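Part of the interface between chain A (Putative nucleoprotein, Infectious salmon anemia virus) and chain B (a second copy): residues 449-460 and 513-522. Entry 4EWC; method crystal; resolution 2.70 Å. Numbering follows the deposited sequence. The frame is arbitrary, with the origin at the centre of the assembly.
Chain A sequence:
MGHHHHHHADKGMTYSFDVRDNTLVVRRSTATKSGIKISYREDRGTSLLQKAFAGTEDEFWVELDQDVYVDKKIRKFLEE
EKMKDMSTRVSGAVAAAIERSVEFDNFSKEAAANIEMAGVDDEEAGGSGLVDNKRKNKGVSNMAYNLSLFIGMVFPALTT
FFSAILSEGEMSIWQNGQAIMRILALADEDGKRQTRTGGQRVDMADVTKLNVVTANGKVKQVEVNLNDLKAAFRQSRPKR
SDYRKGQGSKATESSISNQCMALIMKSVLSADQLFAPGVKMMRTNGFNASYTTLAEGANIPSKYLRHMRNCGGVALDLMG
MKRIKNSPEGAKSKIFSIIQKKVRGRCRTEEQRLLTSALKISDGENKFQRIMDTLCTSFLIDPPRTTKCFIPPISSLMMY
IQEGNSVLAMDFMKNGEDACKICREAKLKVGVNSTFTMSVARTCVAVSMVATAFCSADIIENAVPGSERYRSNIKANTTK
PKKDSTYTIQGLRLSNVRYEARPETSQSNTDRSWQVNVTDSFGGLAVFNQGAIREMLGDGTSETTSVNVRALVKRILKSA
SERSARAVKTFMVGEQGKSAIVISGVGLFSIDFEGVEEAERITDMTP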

HETATM    1  N   MSE A 449      12.695   1.444 -14.693  1.00 41.53           N
HETATM    2  CA  MSE A 449      11.582   1.406 -15.638  1.00 37.87           C
HETATM    3  C   MSE A 449      10.702   2.659 -15.593  1.00 43.24           C
HETATM    4  O   MSE A 449      10.272   3.154 -16.631  1.00 45.43           O
ATOM      5  N   VAL A 450      10.451   3.176 -14.395  1.00 42.92           N
ATOM      6  CA  VAL A 450       9.669   4.384 -14.256  1.00 40.44           C
ATOM      7  C   VAL A 450      10.578   5.591 -14.119  1.00 40.30           C
ATOM      8  O   VAL A 450      10.104   6.729 -13.980  1.00 36.12           O
ATOM      9  N   ALA A 451      11.885   5.328 -14.191  1.00 40.72           N
ATOM     10  CA  ALA A 451      12.907   6.384 -14.200  1.00 43.15           C
ATOM     11  C   ALA A 451      12.791   7.380 -13.050  1.00 41.79           C
ATOM     12  O   ALA A 451      12.999   8.577 -13.243  1.00 43.55           O
ATOM     13  N   THR A 452      12.461   6.888 -11.860  1.00 41.05           N
ATOM     14  CA  THR A 452      12.383   7.765 -10.687  1.00 44.02           C
ATOM     15  C   THR A 452      12.356   7.021  -9.366  1.00 44.17           C
ATOM     16  O   THR A 452      11.574   6.097  -9.178  1.00 49.45           O
ATOM     17  N   ALA A 453      13.205   7.433  -8.432  1.00 43.95           N
ATOM     18  CA  ALA A 453      13.168   6.831  -7.092  1.00 42.04           C
ATOM     19  C   ALA A 453      11.960   7.301  -6.285  1.00 41.82           C
ATOM     20  O   ALA A 453      11.702   6.785  -5.207  1.00 40.31           O
ATOM     21  N   PHE A 454      11.213   8.268  -6.800  1.00 41.12           N
ATOM     22  CA  PHE A 454      10.187   8.902  -5.987  1.00 38.78           C
ATOM     23  C   PHE A 454       8.791   8.484  -6.364  1.00 38.85           C
ATOM     24  O   PHE A 454       7.812   9.137  -5.987  1.00 37.16           O
ATOM     25  N   CYS A 455       8.710   7.375  -7.097  1.00 42.40           N
ATOM     26  CA  CYS A 455       7.431   6.863  -7.590  1.00 41.31           C
ATOM     27  C   CYS A 455       6.687   6.197  -6.457  1.00 41.78           C
ATOM     28  O   CYS A 455       7.294   5.711  -5.520  1.00 44.48           O
ATOM     29  N   SER A 456       5.370   6.183  -6.551  1.00 40.48           N
ATOM     30  CA  SER A 456       4.537   5.443  -5.622  1.00 45.53           C
ATOM     31  C   SER A 456       5.041   4.009  -5.435  1.00 46.63           C
ATOM     32  O   SER A 456       5.405   3.330  -6.409  1.00 45.18           O
ATOM     33  N   ALA A 457       5.076   3.561  -4.183  1.00 44.31           N
ATOM     34  CA  ALA A 457       5.469   2.189  -3.875  1.00 44.16           C
ATOM     35  C   ALA A 457       4.477   1.177  -4.443  1.00 41.93           C
ATOM     36  O   ALA A 457       4.886   0.126  -4.934  1.00 43.72           O
ATOM     37  N   ASP A 458       3.185   1.492  -4.362  1.00 41.56           N
ATOM     38  CA  ASP A 458       2.160   0.633  -4.940  1.00 43.02           C
ATOM     39  C   ASP A 458       2.458   0.382  -6.409  1.00 43.21           C
ATOM     40  O   ASP A 458       2.360  -0.749  -6.889  1.00 42.89           O
ATOM     41  N   ILE A 459       2.825   1.448  -7.115  1.00 42.36           N
ATOM     42  CA  ILE A 459       3.132   1.356  -8.524  1.00 42.11           C
ATOM     43  C   ILE A 459       4.335   0.459  -8.758  1.00 45.83           C
ATOM     44  O   ILE A 459       4.260  -0.491  -9.556  1.00 43.32           O
ATOM     45  N   ILE A 460       5.438   0.782  -8.078  1.00 38.90           N
ATOM     46  CA  ILE A 460       6.646  -0.051  -8.068  1.00 42.84           C
ATOM     47  C   ILE A 460       6.300  -1.520  -7.863  1.00 44.55           C
ATOM     48  O   ILE A 460       6.729  -2.378  -8.629  1.00 44.74           O
TER
ATOM     49  N   SER B 513       9.959  10.075   8.970  1.00 68.46           N
ATOM     50  CA  SER B 513      10.293  10.113   7.553  1.00 61.86           C
ATOM     51  C   SER B 513      10.077  11.496   6.900  1.00 59.46           C
ATOM     52  O   SER B 513       9.107  12.191   7.194  1.00 56.06           O
ATOM     53  N   TRP B 514      10.985  11.871   6.006  1.00 48.52           N
ATOM     54  CA  TRP B 514      10.884  13.115   5.268  1.00 46.06           C
ATOM     55  C   TRP B 514       9.974  13.018   4.030  1.00 51.81           C
ATOM     56  O   TRP B 514       9.501  14.046   3.548  1.00 54.40           O
ATOM     57  N   GLN B 515       9.748  11.807   3.510  1.00 46.80           N
ATOM     58  CA  GLN B 515       8.980  11.635   2.271  1.00 48.24           C
ATOM     59  C   GLN B 515       7.476  11.808   2.478  1.00 45.83           C
ATOM     60  O   GLN B 515       6.810  10.964   3.071  1.00 45.99           O
ATOM     61  N   VAL B 516       6.944  12.909   1.973  1.00 43.38           N
ATOM     62  CA  VAL B 516       5.556  13.224   2.216  1.00 45.76           C
ATOM     63  C   VAL B 516       4.695  13.191   0.949  1.00 48.39           C
ATOM     64  O   VAL B 516       3.501  13.486   1.005  1.00 51.59           O
ATOM     65  N   ASN B 517       5.293  12.848  -0.187  1.00 44.73           N
ATOM     66  CA  ASN B 517       4.525  12.683  -1.418  1.00 45.00           C
ATOM     67  C   ASN B 517       5.161  11.681  -2.373  1.00 44.74           C
ATOM     68  O   ASN B 517       6.351  11.379  -2.289  1.00 45.42           O
ATOM     69  N   VAL B 518       4.353  11.159  -3.280  1.00 43.23           N
ATOM     70  CA  VAL B 518       4.892  10.331  -4.335  1.00 45.25           C
ATOM     71  C   VAL B 518       4.381  10.868  -5.653  1.00 44.31           C
ATOM     72  O   VAL B 518       3.530  11.750  -5.681  1.00 44.07           O
ATOM     73  N   THR B 519       4.946  10.364  -6.739  1.00 42.49           N
ATOM     74  CA  THR B 519       4.462  10.673  -8.066  1.00 42.83           C
ATOM     75  C   THR B 519       3.983   9.389  -8.697  1.00 45.41           C
ATOM     76  O   THR B 519       4.227   8.285  -8.174  1.00 45.21           O
ATOM     77  N   ASP B 520       3.276   9.523  -9.807  1.00 41.65           N
ATOM     78  CA  ASP B 520       2.996   8.356 -10.600  1.00 43.50           C
ATOM     79  C   ASP B 520       4.206   8.097 -11.497  1.00 43.12           C
ATOM     80  O   ASP B 520       5.257   8.731 -11.340  1.00 40.10           O
ATOM     81  N   SER B 521       4.036   7.208 -12.463  1.00 41.87           N
ATOM     82  CA  SER B 521       5.124   6.842 -13.345  1.00 44.01           C
ATOM     83  C   SER B 521       5.593   7.987 -14.229  1.00 43.52           C
ATOM     84  O   SER B 521       6.757   8.067 -14.603  1.00 45.05           O
ATOM     85  N   PHE B 522       4.685   8.898 -14.540  1.00 46.91           N
ATOM     86  CA  PHE B 522       4.968   9.956 -15.510  1.00 46.05           C
ATOM     87  C   PHE B 522       5.528  11.196 -14.844  1.00 44.73           C
ATOM     88  O   PHE B 522       6.087  12.083 -15.510  1.00 45.51           O
TER

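The contact is organised by one short backbone bridge, and the side chains fill in around it. Walking along chain B, Ser513(B) lies out of reach of the chain A stretch; its OG accepts a weak hydrogen bond from Gln515(B) N at 3.5 Å, which ties the backbone locally just before the contact begins.

Trp514(B) leaves its backbone sideways, but with chi1 at p and chi2 at -98° the indole swings its far end closer to chain A. There CH2 lies 4.3 Å from CE1 of Phe454(A), which sits at the edge of the indole, near its plane. This is a light apolar contact between two aromatic side chains rather than a stack.

Gln515(B) points toward chain A, and chi1 and chi2, both t, extend it. Its OE1 lies 4.2 Å from CD1 of Phe454(A), at the edge of that ring. The other end of the amide works through water 1, which donates to Ala453(A) O and Cys455(A) O, 2.8 Å from each, and accepts a weak bond from Gln515(B) NE2 at 3.3 Å. The water thus links two carbonyls of the chain A turn to a side chain of chain B. Phe454(A) itself, chi1 m, sits in the type I turn from Thr452(A) to Cys455(A); within that turn its N donates to Thr452(A) OG1 at 3.2 Å.

Val516(B) is out of reach, and Asn517(B) opens the strand but makes no contact within 4.5 Å with the chain A stretch. Val518(B), chi1 m, then points toward the partner: its CB is 3.7 Å from Ser456(A) N, and its CG2 is 3.9 Å from Ser456(A) CB. Ser456(A), chi1 t, has a second role as N-cap, its OG accepting a weak hydrogen bond from Ile459(A) N at 3.3 Å. One residue therefore meets the valine and caps the helix that follows.

At Thr519(B) the backbones bridge. Its N donates to Phe454(A) O at 3.2 Å, and its O accepts from Ser456(A) N at 2.9 Å, so a single residue is held by both its backbone polar groups around Cys455(A). Its CA-to-CB bond points sideways, with chi1 p; OG1 lies 4.3 Å from Thr452(A) CG2 while donating a weak bond to Asp520(B) O at 3.2 Å.

The CA-to-CB bond of Asp520(B) points away overall, yet its CB lies 4.0 Å from CD1 of Ile459(A), and its CA is closer still to that CD1, at 3.6 Å. Ile459(A) points toward chain B as an m, t rotamer. The carboxylate turns back to its own chain, with OD1 weakly accepting from Phe522(B) N at 2.9 Å.

Ser521(B), chi1 m, is covered extensively by chain A. Its OG, hydrogen-bonded elsewhere in the structure, packs 3.5 Å from Ile459(A) CG2, and its CB lies 4.1 Å from CG1 of Val450(A), also m. Phe522(B) points away and ends the stretch without contact. The rule here is economical: backbone hydrogen bonds join the two stretches at the bridge, and side chains from small serines to Phe454(A) and Trp514(B) pack around it.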

HETATM    1  CB  MSE A 449      10.765   0.133 -15.502  1.00 35.31           C
HETATM    2  CG  MSE A 449      11.494  -1.075 -16.062  1.00 48.86           C
HETATM    3 SE   MSE A 449      10.346  -2.656 -16.001  0.63 52.28          SE
HETATM    4  CE  MSE A 449       9.518  -2.266 -17.733  1.00 40.83           C
ATOM      5  CB  VAL A 450       8.692   4.286 -13.085  1.00 46.64           C
ATOM      6  CG1 VAL A 450       7.731   3.115 -13.324  1.00 37.57           C
ATOM      7  CG2 VAL A 450       9.460   4.162 -11.741  1.00 38.47           C
ATOM      8  CB  ALA A 451      12.880   7.138 -15.531  1.00 37.10           C
ATOM      9  CB  THR A 452      11.169   8.740 -10.748  1.00 43.92           C
ATOM     10  OG1 THR A 452      11.246   9.657  -9.647  1.00 42.50           O
ATOM     11  CG2 THR A 452       9.809   7.986 -10.753  1.00 36.12           C
ATOM     12  CB  ALA A 453      14.469   7.100  -6.324  1.00 38.49           C
ATOM     13  CB  PHE A 454      10.362  10.424  -6.018  1.00 37.00           C
ATOM     14  CG  PHE A 454      11.747  10.848  -5.660  1.00 42.06           C
ATOM     15  CD1 PHE A 454      12.258  10.555  -4.403  1.00 39.83           C
ATOM     16  CD2 PHE A 454      12.570  11.458  -6.585  1.00 40.65           C
ATOM     17  CE1 PHE A 454      13.536  10.898  -4.072  1.00 39.17           C
ATOM     18  CE2 PHE A 454      13.870  11.801  -6.246  1.00 42.16           C
ATOM     19  CZ  PHE A 454      14.346  11.522  -4.986  1.00 38.92           C
ATOM     20  CB  CYS A 455       7.647   5.846  -8.699  1.00 44.40           C
ATOM     21  SG  CYS A 455       6.125   5.106  -9.351  1.00 43.78           S
ATOM     22  CB  SER A 456       3.088   5.416  -6.137  1.00 45.70           C
ATOM     23  OG  SER A 456       2.355   4.348  -5.559  1.00 51.04           O
ATOM     24  CB  ALA A 457       5.620   1.993  -2.369  1.00 43.84           C
ATOM     25  CB  ASP A 458       0.787   1.261  -4.825  1.00 38.92           C
ATOM     26  CG  ASP A 458       0.341   1.436  -3.391  1.00 48.23           C
ATOM     27  OD1 ASP A 458      -0.044   0.411  -2.786  1.00 47.73           O
ATOM     28  OD2 ASP A 458       0.351   2.595  -2.883  1.00 47.14           O
ATOM     29  CB  ILE A 459       3.369   2.731  -9.180  1.00 43.45           C
ATOM     30  CG1 ILE A 459       2.129   3.600  -9.064  1.00 46.62           C
ATOM     31  CG2 ILE A 459       3.748   2.569 -10.668  1.00 38.85           C
ATOM     32  CD1 ILE A 459       2.287   4.969  -9.721  1.00 42.59           C
ATOM     33  CB  ILE A 460       7.602   0.328  -6.920  1.00 41.24           C
ATOM     34  CG1 ILE A 460       8.187   1.727  -7.135  1.00 43.22           C
ATOM     35  CG2 ILE A 460       8.693  -0.695  -6.804  1.00 33.12           C
ATOM     36  CD1 ILE A 460       9.116   1.812  -8.309  1.00 46.27           C
TER
ATOM     37  CB  SER B 513       9.505   9.052   6.803  1.00 60.06           C
ATOM     38  OG  SER B 513       9.998   8.932   5.477  1.00 62.25           O
ATOM     39  CB  TRP B 514      12.269  13.601   4.847  1.00 43.50           C
ATOM     40  CG  TRP B 514      13.041  12.541   4.123  1.00 50.93           C
ATOM     41  CD1 TRP B 514      13.981  11.714   4.657  1.00 47.79           C
ATOM     42  CD2 TRP B 514      12.921  12.148   2.736  1.00 48.01           C
ATOM     43  NE1 TRP B 514      14.458  10.856   3.704  1.00 54.09           N
ATOM     44  CE2 TRP B 514      13.818  11.110   2.507  1.00 45.85           C
ATOM     45  CE3 TRP B 514      12.132  12.618   1.665  1.00 48.36           C
ATOM     46  CZ2 TRP B 514      13.968  10.492   1.270  1.00 48.23           C
ATOM     47  CZ3 TRP B 514      12.273  12.009   0.429  1.00 50.70           C
ATOM     48  CH2 TRP B 514      13.181  10.958   0.240  1.00 50.95           C
ATOM     49  CB  GLN B 515       9.311  10.297   1.544  1.00 50.65           C
ATOM     50  CG  GLN B 515       8.256   9.851   0.496  1.00 49.39           C
ATOM     51  CD  GLN B 515       8.795   8.974  -0.665  1.00 49.48           C
ATOM     52  OE1 GLN B 515       9.802   9.269  -1.282  1.00 55.10           O
ATOM     53  NE2 GLN B 515       8.084   7.927  -0.974  1.00 49.73           N
ATOM     54  CB  VAL B 516       5.425  14.592   2.917  1.00 46.35           C
ATOM     55  CG1 VAL B 516       6.064  14.524   4.293  1.00 47.63           C
ATOM     56  CG2 VAL B 516       6.081  15.675   2.081  1.00 43.06           C
ATOM     57  CB  ASN B 517       4.338  14.018  -2.155  1.00 42.73           C
ATOM     58  CG  ASN B 517       5.582  14.435  -2.917  1.00 45.68           C
ATOM     59  OD1 ASN B 517       6.693  14.412  -2.373  1.00 50.70           O
ATOM     60  ND2 ASN B 517       5.415  14.783  -4.183  1.00 42.42           N
ATOM     61  CB  VAL B 518       4.527   8.850  -4.173  1.00 44.61           C
ATOM     62  CG1 VAL B 518       5.218   8.306  -2.959  1.00 43.40           C
ATOM     63  CG2 VAL B 518       3.020   8.676  -4.037  1.00 45.99           C
ATOM     64  CB  THR B 519       5.540  11.344  -8.958  1.00 43.29           C
ATOM     65  OG1 THR B 519       6.717  10.521  -9.064  1.00 40.90           O
ATOM     66  CG2 THR B 519       5.911  12.699  -8.384  1.00 34.30           C
ATOM     67  CB  ASP B 520       1.730   8.568 -11.418  1.00 45.28           C
ATOM     68  CG  ASP B 520       1.866   9.673 -12.440  1.00 50.23           C
ATOM     69  OD1 ASP B 520       2.973  10.224 -12.638  1.00 50.70           O
ATOM     70  OD2 ASP B 520       0.833   9.998 -13.067  1.00 51.95           O
ATOM     71  CB  SER B 521       4.706   5.669 -14.217  1.00 46.20           C
ATOM     72  OG  SER B 521       3.968   4.731 -13.458  1.00 43.27           O
ATOM     73  CB  PHE B 522       3.684  10.250 -16.289  1.00 42.82           C
ATOM     74  CG  PHE B 522       3.025   9.004 -16.795  1.00 49.28           C
ATOM     75  CD1 PHE B 522       3.564   8.322 -17.883  1.00 42.95           C
ATOM     76  CD2 PHE B 522       1.924   8.457 -16.140  1.00 48.71           C
ATOM     77  CE1 PHE B 522       2.981   7.155 -18.352  1.00 44.03           C
ATOM     78  CE2 PHE B 522       1.348   7.262 -16.602  1.00 48.04           C
ATOM     79  CZ  PHE B 522       1.884   6.620 -17.710  1.00 44.62           C
TER
HETATM   80  O   HOH W   1       9.270   6.598  -3.808  1.00 39.62           O